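Local coordinates for protein 2-keto-3-deoxygluconate kinase (Thermotoga maritima, PDB 2AFB) that probably catalyses ATP-dependent phosphorylation of the sugar acid 2-keto-3-deoxygluconate, as a member of the pfkB family of carbohydrate kinases, at residues H30-Q35 with S107-K112; V41-A46 with N70-A75; A55-D60 with L298-L303; F142-I147 with L157-A162; L253-S256 with N262-S265. All coordinates share one frame; numbering follows the deposited sequence.

Contact 1: H30-Q35 with S107-K112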
# COMPACT_ATOMS: atom_id res chain seq x y z
N HIS A 30 1.83 13.22 -1.14
CA HIS A 30 1.98 14.48 -1.85
C HIS A 30 1.87 14.33 -3.37
O HIS A 30 2.19 15.24 -4.08
CB HIS A 30 3.29 15.17 -1.48
CG HIS A 30 3.34 15.66 -0.08
ND1 HIS A 30 2.39 16.52 0.44
CD2 HIS A 30 4.25 15.45 0.91
CE1 HIS A 30 2.70 16.79 1.70
NE2 HIS A 30 3.82 16.16 2.01
N LYS A 31 1.35 13.20 -3.84
CA LYS A 31 0.93 13.02 -5.21
C LYS A 31 -0.21 13.94 -5.59
O LYS A 31 -1.04 14.34 -4.77
CB LYS A 31 0.59 11.56 -5.52
CG LYS A 31 1.81 10.57 -5.57
CD LYS A 31 1.35 9.02 -5.72
CE LYS A 31 1.86 8.25 -7.02
NZ LYS A 31 1.02 6.97 -7.54
N ARG A 32 -0.16 14.37 -6.86
CA ARG A 32 -1.24 15.11 -7.45
C ARG A 32 -2.27 14.14 -8.03
O ARG A 32 -2.01 12.99 -8.28
CB ARG A 32 -0.70 16.07 -8.53
CG ARG A 32 0.33 17.02 -7.99
CD ARG A 32 0.49 18.31 -8.78
NE ARG A 32 -0.70 19.11 -8.67
CZ ARG A 32 -0.88 20.29 -9.27
NH1 ARG A 32 0.05 20.82 -10.05
NH2 ARG A 32 -2.03 20.90 -9.12
N ILE A 33 -3.47 14.63 -8.20
CA ILE A 33 -4.57 13.83 -8.72
C ILE A 33 -4.20 13.16 -10.02
O ILE A 33 -4.45 11.97 -10.20
CB ILE A 33 -5.86 14.68 -8.86
CG1 ILE A 33 -6.36 15.06 -7.45
CG2 ILE A 33 -6.92 13.91 -9.66
CD1 ILE A 33 -7.27 16.40 -7.30
N PHE A 34 -3.56 13.91 -10.90
CA PHE A 34 -3.22 13.45 -12.24
C PHE A 34 -2.38 12.19 -12.25
O PHE A 34 -2.40 11.38 -13.20
CB PHE A 34 -2.41 14.55 -12.95
CG PHE A 34 -2.08 14.25 -14.38
CD1 PHE A 34 -3.07 14.18 -15.34
CD2 PHE A 34 -0.77 14.04 -14.77
CE1 PHE A 34 -2.74 13.91 -16.68
CE2 PHE A 34 -0.44 13.77 -16.09
CZ PHE A 34 -1.42 13.69 -17.04
N GLN A 35 -1.56 12.08 -11.23
CA GLN A 35 -0.56 11.04 -11.21
C GLN A 35 -0.94 9.79 -10.38
O GLN A 35 -0.24 8.81 -10.41
CB GLN A 35 0.81 11.63 -10.82
CG GLN A 35 1.07 12.01 -9.45
CD GLN A 35 2.29 12.96 -9.29
OE1 GLN A 35 2.23 13.85 -8.50
NE2 GLN A 35 3.41 12.68 -9.98
N SER A 107 5.55 22.88 0.74
CA SER A 107 6.44 23.96 0.53
C SER A 107 5.69 25.02 -0.35
O SER A 107 4.59 25.41 0.01
CB SER A 107 7.77 23.45 -0.04
OG SER A 107 8.75 24.51 -0.04
N GLN A 108 6.25 25.45 -1.48
CA GLN A 108 5.59 26.51 -2.29
C GLN A 108 4.36 26.06 -3.07
O GLN A 108 3.70 26.90 -3.70
CB GLN A 108 6.60 27.14 -3.25
CG GLN A 108 7.60 28.06 -2.55
CD GLN A 108 8.70 27.34 -1.79
OE1 GLN A 108 9.05 26.20 -2.10
NE2 GLN A 108 9.29 28.04 -0.83
N ARG A 109 4.08 24.74 -3.09
CA ARG A 109 2.89 24.23 -3.76
C ARG A 109 1.71 24.14 -2.80
O ARG A 109 1.70 23.28 -1.94
CB ARG A 109 3.14 22.88 -4.45
CG ARG A 109 1.90 22.43 -5.29
CD ARG A 109 2.18 21.30 -6.25
NE ARG A 109 2.67 20.07 -5.59
CZ ARG A 109 1.93 19.15 -4.99
NH1 ARG A 109 0.61 19.25 -4.94
NH2 ARG A 109 2.51 18.09 -4.48
N PRO A 110 0.71 25.02 -2.94
CA PRO A 110 -0.39 24.90 -1.99
C PRO A 110 -1.25 23.65 -2.14
O PRO A 110 -1.25 22.99 -3.17
CB PRO A 110 -1.24 26.17 -2.24
CG PRO A 110 -0.85 26.65 -3.54
CD PRO A 110 0.53 26.16 -3.86
N SER A 111 -1.98 23.34 -1.08
CA SER A 111 -3.01 22.30 -1.12
C SER A 111 -4.05 22.74 -2.12
O SER A 111 -4.23 23.93 -2.32
CB SER A 111 -3.62 22.05 0.26
OG SER A 111 -2.68 21.30 1.03
N LYS A 112 -4.68 21.80 -2.79
CA LYS A 112 -5.65 22.15 -3.84
C LYS A 112 -6.85 21.28 -3.60
O LYS A 112 -6.71 20.08 -3.26
CB LYS A 112 -5.06 21.93 -5.23
CG LYS A 112 -6.03 22.13 -6.40
CD LYS A 112 -5.34 21.95 -7.76
CE LYS A 112 -6.30 22.06 -8.96
NZ LYS A 112 -6.74 23.48 -9.21
O HOH W 1 -0.46 16.96 -3.54
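The direct polar link between the two loops is Arg109 NH2 reaching His30 O at 2.9 Å. The carbonyl oxygen lies at the edge of the guanidinium, near its plane, but the bond is weak because it bends to 128° at the hydrogen. A water beside the same edge takes a bond from Arg109 NH1 at 2.9 Å and donates to Lys31 O at 3.0 Å. Non-polar contact comes from the arginine and lysine stems. Arg32 CG sits over one face of the Arg109 guanidinium, toward its rim, 3.8 Å from Arg109 NH1, while Lys112 CD meets the edge of the Arg32 guanidinium at 3.7 Å from Arg32 NH2. The bend at chi3 (67°) turns the Arg32 head so that its plane is only 17° from that of Arg109. Like charges therefore lie close, Arg32 NE to Arg109 NH1 being 4.0 Å. Acceptors surround them: Arg32 pairs with Glu103 and with Glu336 and Val331 O of the second subunit, and Arg109 with Thr324 O of that subunit. An alanine in place of Arg32 would probably leave Glu103 and that Glu336 without this cationic mate and uncover one face of Arg109. Two cations packed so closely imply a loop pair whose charge is probably balanced in part by the neighbouring subunit, making it an element of the oligomer interface.

Contact 2: V41-A46 with N70-A75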
# COMPACT_ATOMS: atom_id res chain seq x y z
N VAL A 41 -9.14 7.61 1.67
CA VAL A 41 -10.55 7.85 1.92
C VAL A 41 -10.72 8.26 3.37
O VAL A 41 -10.15 7.69 4.25
CB VAL A 41 -11.39 6.55 1.72
CG1 VAL A 41 -12.78 6.70 2.31
CG2 VAL A 41 -11.49 6.23 0.24
N THR A 42 -11.50 9.31 3.56
CA THR A 42 -12.02 9.71 4.85
C THR A 42 -13.28 10.52 4.67
O THR A 42 -13.75 10.74 3.54
CB THR A 42 -10.96 10.42 5.75
OG1 THR A 42 -11.44 10.41 7.11
CG2 THR A 42 -10.68 11.87 5.29
N TYR A 43 -13.90 10.92 5.77
CA TYR A 43 -15.16 11.65 5.68
C TYR A 43 -15.02 12.88 6.56
O TYR A 43 -14.55 12.78 7.69
CB TYR A 43 -16.35 10.74 6.09
CG TYR A 43 -16.51 9.58 5.13
CD1 TYR A 43 -15.82 8.40 5.33
CD2 TYR A 43 -17.34 9.67 4.01
CE1 TYR A 43 -15.91 7.37 4.42
CE2 TYR A 43 -17.46 8.65 3.13
CZ TYR A 43 -16.73 7.51 3.31
OH TYR A 43 -16.85 6.48 2.41
N GLY A 44 -15.41 14.05 6.07
CA GLY A 44 -15.45 15.22 6.95
C GLY A 44 -16.20 16.41 6.45
O GLY A 44 -16.77 16.37 5.38
N GLY A 45 -16.13 17.49 7.20
CA GLY A 45 -16.91 18.73 6.91
C GLY A 45 -16.85 19.58 8.16
O GLY A 45 -16.77 19.05 9.25
N ALA A 46 -16.93 20.91 8.01
CA ALA A 46 -16.67 21.88 9.11
C ALA A 46 -17.40 21.53 10.42
O ALA A 46 -16.77 21.29 11.47
CB ALA A 46 -17.05 23.30 8.64
N ASN A 70 -26.84 4.86 0.56
CA ASN A 70 -25.98 4.08 -0.27
C ASN A 70 -24.77 3.82 0.61
O ASN A 70 -24.69 4.37 1.69
CB ASN A 70 -25.73 4.79 -1.64
CG ASN A 70 -24.81 6.04 -1.56
OD1 ASN A 70 -24.02 6.18 -0.64
ND2 ASN A 70 -24.88 6.94 -2.57
N PRO A 71 -23.86 2.95 0.17
CA PRO A 71 -22.70 2.64 1.00
C PRO A 71 -21.83 3.82 1.40
O PRO A 71 -21.18 3.75 2.43
CB PRO A 71 -21.90 1.71 0.11
CG PRO A 71 -22.89 1.07 -0.77
CD PRO A 71 -23.86 2.14 -1.07
N LEU A 72 -21.78 4.89 0.60
CA LEU A 72 -20.98 6.05 1.00
C LEU A 72 -21.63 6.80 2.16
O LEU A 72 -20.97 7.16 3.11
CB LEU A 72 -20.70 6.97 -0.19
CG LEU A 72 -19.78 6.21 -1.18
CD1 LEU A 72 -20.06 6.57 -2.57
CD2 LEU A 72 -18.30 6.36 -0.83
N GLY A 73 -22.93 6.97 2.10
CA GLY A 73 -23.67 7.49 3.26
C GLY A 73 -23.55 6.62 4.51
O GLY A 73 -23.39 7.14 5.65
N ASP A 74 -23.65 5.30 4.34
CA ASP A 74 -23.42 4.36 5.47
C ASP A 74 -21.98 4.53 6.10
O ASP A 74 -21.77 4.55 7.32
CB ASP A 74 -23.54 2.92 4.98
CG ASP A 74 -24.97 2.51 4.54
OD1 ASP A 74 -25.96 3.25 4.79
OD2 ASP A 74 -25.09 1.40 3.93
N ALA A 75 -20.98 4.65 5.23
CA ALA A 75 -19.58 4.77 5.67
C ALA A 75 -19.37 6.08 6.44
O ALA A 75 -18.71 6.11 7.45
CB ALA A 75 -18.69 4.72 4.45
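Tyr43, on strand 38-44 at one end of this chain's four-stranded sheet, sends its ring to the first turns of helix 71-82, where Ala75 and Leu72 receive it. The hydroxyl end does most of the touching. Tyr43 OH is 3.3 Å from Ala75 CB, and Tyr43 CZ is 3.6 Å from the same methyl, while the backbone carbon of Ala75 lies over one face of the ring, toward its rim. From the preceding turn of the helix Leu72 brings its CD2 branch to 3.6 Å from Tyr43 OH, the two side chains crossing at about a right angle. The CE2 corner of Tyr43 also comes to 3.8 Å from Leu72 O. With CG anti to the carbonyl carbon (chi1 -63°), the ring is carried off the strand onto the helix, and Leu23 and Ile21 add to its packing. In the ribokinase family a small sheet of this kind forms a lid over the sugar site, and the glycine pair that follows the strand, here Gly44 and Gly45, is consistent with the hinge between lid and core. Backbone bonds from Val41 to the third subunit are consistent with the pairing continuing into that chain, as in the lid-to-lid association of relatives. Asn70 is the N-cap of the helix: Asn70 OD1 accepts from Gly73 N at 3.1 Å, nearly straight at 167°, and more weakly from Leu72 N at 2.9 Å. Asp74, one turn along, makes a salt bridge with Arg92.

Contact 3: A55-D60 with L298-L303. With NI (nickel (II) ion), chain E.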
# COMPACT_ATOMS: atom_id res chain seq x y z
N ALA A 55 -17.09 14.96 20.66
CA ALA A 55 -17.18 13.55 21.05
C ALA A 55 -15.84 13.03 21.60
O ALA A 55 -15.83 12.32 22.59
CB ALA A 55 -17.68 12.69 19.88
N GLN A 56 -14.73 13.41 20.98
CA GLN A 56 -13.41 13.01 21.42
C GLN A 56 -13.12 13.54 22.85
O GLN A 56 -12.44 12.93 23.62
CB GLN A 56 -12.36 13.50 20.40
CG GLN A 56 -12.27 12.62 19.09
CD GLN A 56 -11.65 11.23 19.38
OE1 GLN A 56 -10.48 11.13 19.75
NE2 GLN A 56 -12.46 10.18 19.23
N MSE A 57 -13.67 14.70 23.21
CA MSE A 57 -13.57 15.18 24.57
C MSE A 57 -14.53 14.52 25.54
O MSE A 57 -14.47 14.82 26.74
CB MSE A 57 -13.92 16.67 24.63
CG MSE A 57 -13.09 17.61 23.81
SE MSE A 57 -11.19 17.49 24.17
CE MSE A 57 -10.51 16.19 22.67
N GLY A 58 -15.49 13.73 25.09
CA GLY A 58 -16.32 12.97 26.07
C GLY A 58 -17.68 13.59 26.35
O GLY A 58 -18.27 13.30 27.38
N LEU A 59 -18.17 14.45 25.44
CA LEU A 59 -19.54 15.02 25.51
C LEU A 59 -20.48 14.24 24.59
O LEU A 59 -20.06 13.34 23.90
CB LEU A 59 -19.55 16.50 25.09
CG LEU A 59 -18.57 17.45 25.79
CD1 LEU A 59 -18.96 18.88 25.48
CD2 LEU A 59 -18.55 17.25 27.26
N ASP A 60 -21.77 14.58 24.61
CA ASP A 60 -22.76 13.90 23.77
C ASP A 60 -23.00 14.75 22.56
O ASP A 60 -23.86 15.61 22.54
CB ASP A 60 -24.05 13.66 24.51
CG ASP A 60 -23.90 12.65 25.63
OD1 ASP A 60 -22.95 11.84 25.62
OD2 ASP A 60 -24.75 12.70 26.52
N LEU A 298 -13.05 25.62 21.68
CA LEU A 298 -13.62 26.83 22.30
C LEU A 298 -15.00 26.53 22.91
O LEU A 298 -15.34 27.00 24.03
CB LEU A 298 -13.69 27.96 21.28
CG LEU A 298 -14.16 29.31 21.82
CD1 LEU A 298 -13.26 29.82 22.92
CD2 LEU A 298 -14.23 30.28 20.66
N ILE A 299 -15.78 25.70 22.20
CA ILE A 299 -17.09 25.27 22.69
C ILE A 299 -16.90 24.44 23.96
O ILE A 299 -17.59 24.65 24.98
CB ILE A 299 -17.80 24.43 21.65
CG1 ILE A 299 -18.21 25.32 20.49
CG2 ILE A 299 -19.00 23.76 22.21
CD1 ILE A 299 -18.59 24.53 19.24
N TYR A 300 -15.99 23.48 23.88
CA TYR A 300 -15.67 22.62 25.00
C TYR A 300 -15.30 23.48 26.19
O TYR A 300 -15.88 23.32 27.23
CB TYR A 300 -14.54 21.62 24.67
CG TYR A 300 -14.19 20.72 25.81
CD1 TYR A 300 -15.05 19.72 26.23
CD2 TYR A 300 -13.00 20.90 26.52
CE1 TYR A 300 -14.72 18.89 27.32
CE2 TYR A 300 -12.69 20.09 27.61
CZ TYR A 300 -13.55 19.09 27.99
OH TYR A 300 -13.22 18.29 29.06
N GLY A 301 -14.36 24.42 26.02
CA GLY A 301 -13.90 25.25 27.12
C GLY A 301 -15.01 26.08 27.76
O GLY A 301 -15.03 26.31 28.95
N SER A 302 -15.92 26.57 26.94
CA SER A 302 -17.01 27.37 27.41
C SER A 302 -17.98 26.51 28.24
O SER A 302 -18.40 26.96 29.28
CB SER A 302 -17.72 28.03 26.26
OG SER A 302 -16.80 28.82 25.54
N LEU A 303 -18.28 25.30 27.77
CA LEU A 303 -19.10 24.35 28.53
C LEU A 303 -18.44 23.99 29.83
O LEU A 303 -19.13 23.81 30.83
CB LEU A 303 -19.38 23.10 27.74
CG LEU A 303 -20.38 23.38 26.59
CD1 LEU A 303 -20.49 22.25 25.61
CD2 LEU A 303 -21.79 23.72 27.16
NI NI E . -25.30 10.86 27.42
O HOH W 2 -27.67 11.34 28.13
O HOH W 3 -24.89 8.87 26.08
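Leu298 O is gripped twice within helix 290-304, by Ser302 N at 3.0 Å and by Ser302 OG at 2.8 Å, the two donors arriving from opposite faces of the carbonyl plane. On another side of this helix Tyr300 receives Met57, a selenomethionine. The Met57 chain runs over one ring face: its CB lies over the CD1-CE1 side, 3.6 Å from Tyr300 CE1, its CG is 3.9 Å from the Tyr300 ring centroid, a CH-pi contact, and its SE stands 4.5 Å from that centroid, only 10° off the ring normal, a Met-aromatic contact. Bends at chi2 (-55°) and chi3 keep the selenium above the ring instead of letting the chain run straight past it. Leu59 takes the edge of the same ring, its CD1 being 4.1 Å from Tyr300 CD1, and the same methyl meets Leu303 CD1 at 3.7 Å. Between Met57 and Leu59 the main chain turns at Gly58, whose positive phi (100°) closes a Schellman motif at the end of helix 46-56. Asp60, just beyond, holds a nickel ion through OD2 at 2.1 Å; two waters and His12 of the N-terminal histidine tag are further ligands, so the site need not belong to the native enzyme. Helix 334-341 adds Ile334 and Ile337 to the Met57 side, and Ile334 also reaches Tyr300. Thus the contact fits the turn between helix 46-56 and strand 60-67 against helix 290-304, which packs in turn on Trp141 and His143 of strand 139-145.

Contact 4: F142-I147 with L157-A162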
# COMPACT_ATOMS: atom_id res chain seq x y z
N PHE A 142 -25.59 24.56 20.38
CA PHE A 142 -25.81 24.42 18.94
C PHE A 142 -24.78 25.23 18.14
O PHE A 142 -24.56 26.43 18.37
CB PHE A 142 -27.20 24.87 18.55
CG PHE A 142 -27.48 24.72 17.11
CD1 PHE A 142 -27.60 23.49 16.54
CD2 PHE A 142 -27.57 25.84 16.28
CE1 PHE A 142 -27.85 23.36 15.19
CE2 PHE A 142 -27.81 25.70 14.91
CZ PHE A 142 -27.98 24.48 14.38
N HIS A 143 -24.16 24.55 17.21
CA HIS A 143 -23.10 25.09 16.37
C HIS A 143 -23.40 24.95 14.86
O HIS A 143 -23.81 23.88 14.43
CB HIS A 143 -21.75 24.43 16.69
CG HIS A 143 -20.64 24.97 15.86
ND1 HIS A 143 -20.11 26.22 16.06
CD2 HIS A 143 -20.04 24.47 14.75
CE1 HIS A 143 -19.18 26.44 15.15
NE2 HIS A 143 -19.15 25.40 14.32
N PHE A 144 -23.17 26.03 14.09
CA PHE A 144 -23.27 26.00 12.61
C PHE A 144 -22.15 26.84 12.05
O PHE A 144 -21.49 27.58 12.80
CB PHE A 144 -24.65 26.48 12.05
CG PHE A 144 -24.95 27.97 12.26
CD1 PHE A 144 -25.31 28.46 13.51
CD2 PHE A 144 -24.90 28.85 11.19
CE1 PHE A 144 -25.59 29.82 13.67
CE2 PHE A 144 -25.15 30.17 11.34
CZ PHE A 144 -25.49 30.66 12.59
N SER A 145 -21.90 26.68 10.73
CA SER A 145 -20.95 27.55 10.05
C SER A 145 -21.52 28.19 8.78
O SER A 145 -22.50 27.69 8.20
CB SER A 145 -19.68 26.79 9.71
OG SER A 145 -19.73 26.34 8.39
N GLY A 146 -20.89 29.28 8.33
CA GLY A 146 -21.31 30.00 7.10
C GLY A 146 -21.12 29.24 5.77
O GLY A 146 -21.54 29.69 4.69
N ILE A 147 -20.48 28.09 5.83
CA ILE A 147 -20.38 27.24 4.67
C ILE A 147 -21.76 26.73 4.27
O ILE A 147 -22.03 26.54 3.09
CB ILE A 147 -19.44 26.06 4.95
CG1 ILE A 147 -18.00 26.53 4.80
CG2 ILE A 147 -19.69 24.91 3.97
CD1 ILE A 147 -17.05 25.77 5.62
N LEU A 157 -33.35 28.52 5.26
CA LEU A 157 -34.57 28.36 6.02
C LEU A 157 -34.44 27.27 7.06
O LEU A 157 -34.99 27.40 8.14
CB LEU A 157 -35.76 28.10 5.09
CG LEU A 157 -36.20 29.22 4.15
CD1 LEU A 157 -37.52 28.85 3.47
CD2 LEU A 157 -36.39 30.57 4.86
N ILE A 158 -33.77 26.18 6.72
CA ILE A 158 -33.52 25.11 7.69
C ILE A 158 -32.72 25.62 8.91
O ILE A 158 -33.02 25.24 10.05
CB ILE A 158 -32.78 23.92 7.06
CG1 ILE A 158 -33.67 23.26 6.02
CG2 ILE A 158 -32.40 22.91 8.15
CD1 ILE A 158 -32.98 22.31 5.06
N LEU A 159 -31.69 26.44 8.66
CA LEU A 159 -30.92 27.02 9.78
C LEU A 159 -31.74 27.96 10.62
O LEU A 159 -31.61 27.97 11.84
CB LEU A 159 -29.66 27.75 9.32
CG LEU A 159 -28.48 26.80 9.43
CD1 LEU A 159 -27.29 27.24 8.54
CD2 LEU A 159 -28.13 26.67 10.94
N GLU A 160 -32.56 28.77 9.95
CA GLU A 160 -33.42 29.68 10.66
C GLU A 160 -34.39 28.94 11.55
O GLU A 160 -34.66 29.38 12.67
CB GLU A 160 -34.19 30.59 9.71
CG GLU A 160 -34.73 31.82 10.42
CD GLU A 160 -35.37 32.83 9.48
OE1 GLU A 160 -35.72 33.92 9.97
OE2 GLU A 160 -35.53 32.53 8.28
N ASP A 161 -34.93 27.83 11.03
CA ASP A 161 -35.79 26.93 11.83
C ASP A 161 -35.04 26.49 13.08
O ASP A 161 -35.56 26.59 14.18
CB ASP A 161 -36.19 25.65 11.09
CG ASP A 161 -37.22 25.87 9.98
OD1 ASP A 161 -37.94 26.90 10.01
OD2 ASP A 161 -37.31 25.02 9.07
N ALA A 162 -33.82 25.99 12.89
CA ALA A 162 -33.01 25.52 14.04
C ALA A 162 -32.73 26.63 15.05
O ALA A 162 -32.74 26.42 16.27
CB ALA A 162 -31.65 24.92 13.55
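Strand 142-145 and helix 157-162 run nearly antiparallel, at 158° between their directions, with axes 10.9 Å apart at closest approach and Phe144 beside Leu159. They are the first strand and the helix of a beta-alpha-beta unit in which helix 155-169 leads on to strand 172-176, the parallel neighbour of strand 139-145 in the large sheet of this ribokinase-type fold. Alternate residues of the strand, Phe142 and Phe144, point to the helix, and Leu159 touches both. Its CD2 branch does most of this work: it lies 3.7 Å from Phe144 CB, just as near to Phe144 CG, and 4.1 Å from Phe142 CZ, where it meets the edge of the ring. Both methyls of Leu159 come to 3.9 Å from Phe144 CD2. Ala162, one turn on, offers only its methyl, and Phe142 CZ approaches this to 3.8 Å. The two rings owe their different courses to their first torsions: Phe142 is extended, CG anti to the backbone N (chi1 -179°), and so reaches Ala162, whereas CG of Phe144 stands between the backbone N and the carbonyl carbon (chi1 68°), which turns the ring so that its CG and CD2 lie along the leucine methyls. Trp132 and Val16 continue the apolar layer around Phe142, and Val173 and Cys175 do so beside Phe144. Where the strand ends, an ST turn closes the backbone: Ser145 OG accepts from Ile147 N at 3.2 Å and is also hydrogen-bonded to Glu47 OE2.

Contact 5: L253-S256 with N262-S265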
# COMPACT_ATOMS: atom_id res chain seq x y z
N LEU A 253 -5.45 32.91 14.07
CA LEU A 253 -4.37 33.73 13.50
C LEU A 253 -3.28 32.82 12.83
O LEU A 253 -2.33 32.38 13.46
CB LEU A 253 -3.80 34.60 14.60
CG LEU A 253 -4.79 35.28 15.62
CD1 LEU A 253 -4.12 35.64 16.96
CD2 LEU A 253 -5.36 36.52 15.03
N ARG A 254 -3.46 32.57 11.54
CA ARG A 254 -2.57 31.75 10.75
C ARG A 254 -1.60 32.62 10.00
O ARG A 254 -2.03 33.57 9.34
CB ARG A 254 -3.36 30.99 9.71
CG ARG A 254 -2.53 30.00 8.94
CD ARG A 254 -3.37 29.23 7.91
NE ARG A 254 -4.31 28.26 8.48
CZ ARG A 254 -4.00 27.08 9.06
NH1 ARG A 254 -2.73 26.68 9.26
NH2 ARG A 254 -4.99 26.28 9.48
N GLU A 255 -0.31 32.30 10.06
CA GLU A 255 0.68 32.98 9.23
C GLU A 255 1.25 31.93 8.29
O GLU A 255 2.01 31.06 8.71
CB GLU A 255 1.78 33.60 10.08
CG GLU A 255 1.27 34.32 11.31
CD GLU A 255 2.38 34.70 12.29
OE1 GLU A 255 3.53 34.95 11.81
OE2 GLU A 255 2.09 34.72 13.53
N SER A 256 0.85 32.02 7.03
CA SER A 256 1.08 30.94 6.07
C SER A 256 2.42 31.08 5.34
O SER A 256 2.46 31.44 4.17
CB SER A 256 -0.11 30.83 5.10
OG SER A 256 -0.33 29.48 4.72
N ASN A 262 3.52 26.72 8.96
CA ASN A 262 2.72 27.88 9.36
C ASN A 262 3.00 28.19 10.85
O ASN A 262 3.39 27.33 11.62
CB ASN A 262 1.22 27.61 9.27
CG ASN A 262 0.68 27.46 7.86
OD1 ASN A 262 -0.53 27.24 7.70
ND2 ASN A 262 1.52 27.58 6.84
N TYR A 263 2.83 29.45 11.21
CA TYR A 263 2.71 29.83 12.60
C TYR A 263 1.25 29.88 12.91
O TYR A 263 0.43 30.18 12.03
CB TYR A 263 3.34 31.19 12.82
CG TYR A 263 4.84 31.13 12.72
CD1 TYR A 263 5.47 31.28 11.49
CD2 TYR A 263 5.62 30.92 13.85
CE1 TYR A 263 6.84 31.23 11.39
CE2 TYR A 263 6.99 30.89 13.77
CZ TYR A 263 7.59 31.04 12.54
OH TYR A 263 8.96 31.01 12.45
N TRP A 264 0.89 29.55 14.15
CA TRP A 264 -0.52 29.44 14.53
C TRP A 264 -0.72 29.88 15.97
O TRP A 264 0.01 29.44 16.89
CB TRP A 264 -0.98 27.99 14.34
CG TRP A 264 -2.35 27.64 14.79
CD1 TRP A 264 -2.70 27.08 16.02
CD2 TRP A 264 -3.58 27.80 14.05
NE1 TRP A 264 -4.08 26.89 16.06
CE2 TRP A 264 -4.63 27.32 14.87
CE3 TRP A 264 -3.89 28.28 12.78
CZ2 TRP A 264 -5.98 27.33 14.43
CZ3 TRP A 264 -5.21 28.26 12.37
CH2 TRP A 264 -6.23 27.79 13.19
N SER A 265 -1.75 30.70 16.16
CA SER A 265 -2.14 31.18 17.49
C SER A 265 -3.58 31.61 17.43
O SER A 265 -4.16 31.68 16.34
CB SER A 265 -1.26 32.35 17.94
OG SER A 265 -1.53 33.48 17.15
O HOH W 4 0.11 33.26 14.76
O HOH W 5 -0.96 26.30 5.24
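Arg254 and Trp264 form the non-hydrogen-bonded pair of an antiparallel beta hairpin, strand 248-255 with strand 261-270, flanked by the hydrogen-bonded pairs Leu253-Ser265 and Glu255-Tyr263. The straightest of the backbone bonds is Glu255 N to Tyr263 O, 3.0 Å at 175°. Close packing joins Arg254 to Trp264 on one face and Leu253 to Ser265 on the other, where Leu253 CD1 is 3.4 Å from Ser265 OG. Its CG anti to the backbone N and its chain folded at chi3 (-71°), Arg254 brings its guanidinium back to the CZ3 corner of the indole: Trp264 CZ3 lies over one guanidinium face, 3.5 Å from Arg254 NH2, with the two planes turned 41° apart. Arg254 NH1 also bonds Asn262 OD1 at 2.8 Å, arriving in the amide carbonyl plane on a lone pair, and it has a second partner in His323. Replacing this arginine by an alanine would probably leave Asn262 OD1 without that donor and strip the cover from the CZ3 corner. Trp264 NE1 bonds Ser319 of helix 308-322, and the His323 ring, just after that helix, meets the indole edge-to-face. Looser, wetter packing marks the turn and the Glu255 carboxylate. Ser256 is exposed, its OG 3.4 Å from Asn262 ND2, and a water beside both donates to Asn262 OD1 at 2.7 Å. The Glu255 carboxylate lies alongside Tyr263 CB and reaches out to Arg279. Beside it a water donates to Glu255 OE2 at 2.8 Å and to Leu253 O while accepting from Ser265 OG at 2.9 Å.

How the contacts relate
Contacts 4 and 5 belong to the large mixed sheet, one in its parallel part, the other in the antiparallel hairpin near one end, centres about 28 Å apart. Contact 3 sets the turn after helix 46-56 against helix 290-304; it encloses contacts 4 and 5 along the chain and touches contact 4 where Ile299 meets His143. Contact 2 touches contact 4, Ala46 against Ile147, with centres about 21 Å apart. It is nested within the loop closed by contact 1; both adjoin the four-stranded sheet and the third subunit. Contact 1 lies farthest out, about 34 Å from contact 3 between centres. Contact 2 thus joins core helix 71-82 to the small sheet, probably a lid, facing other subunits.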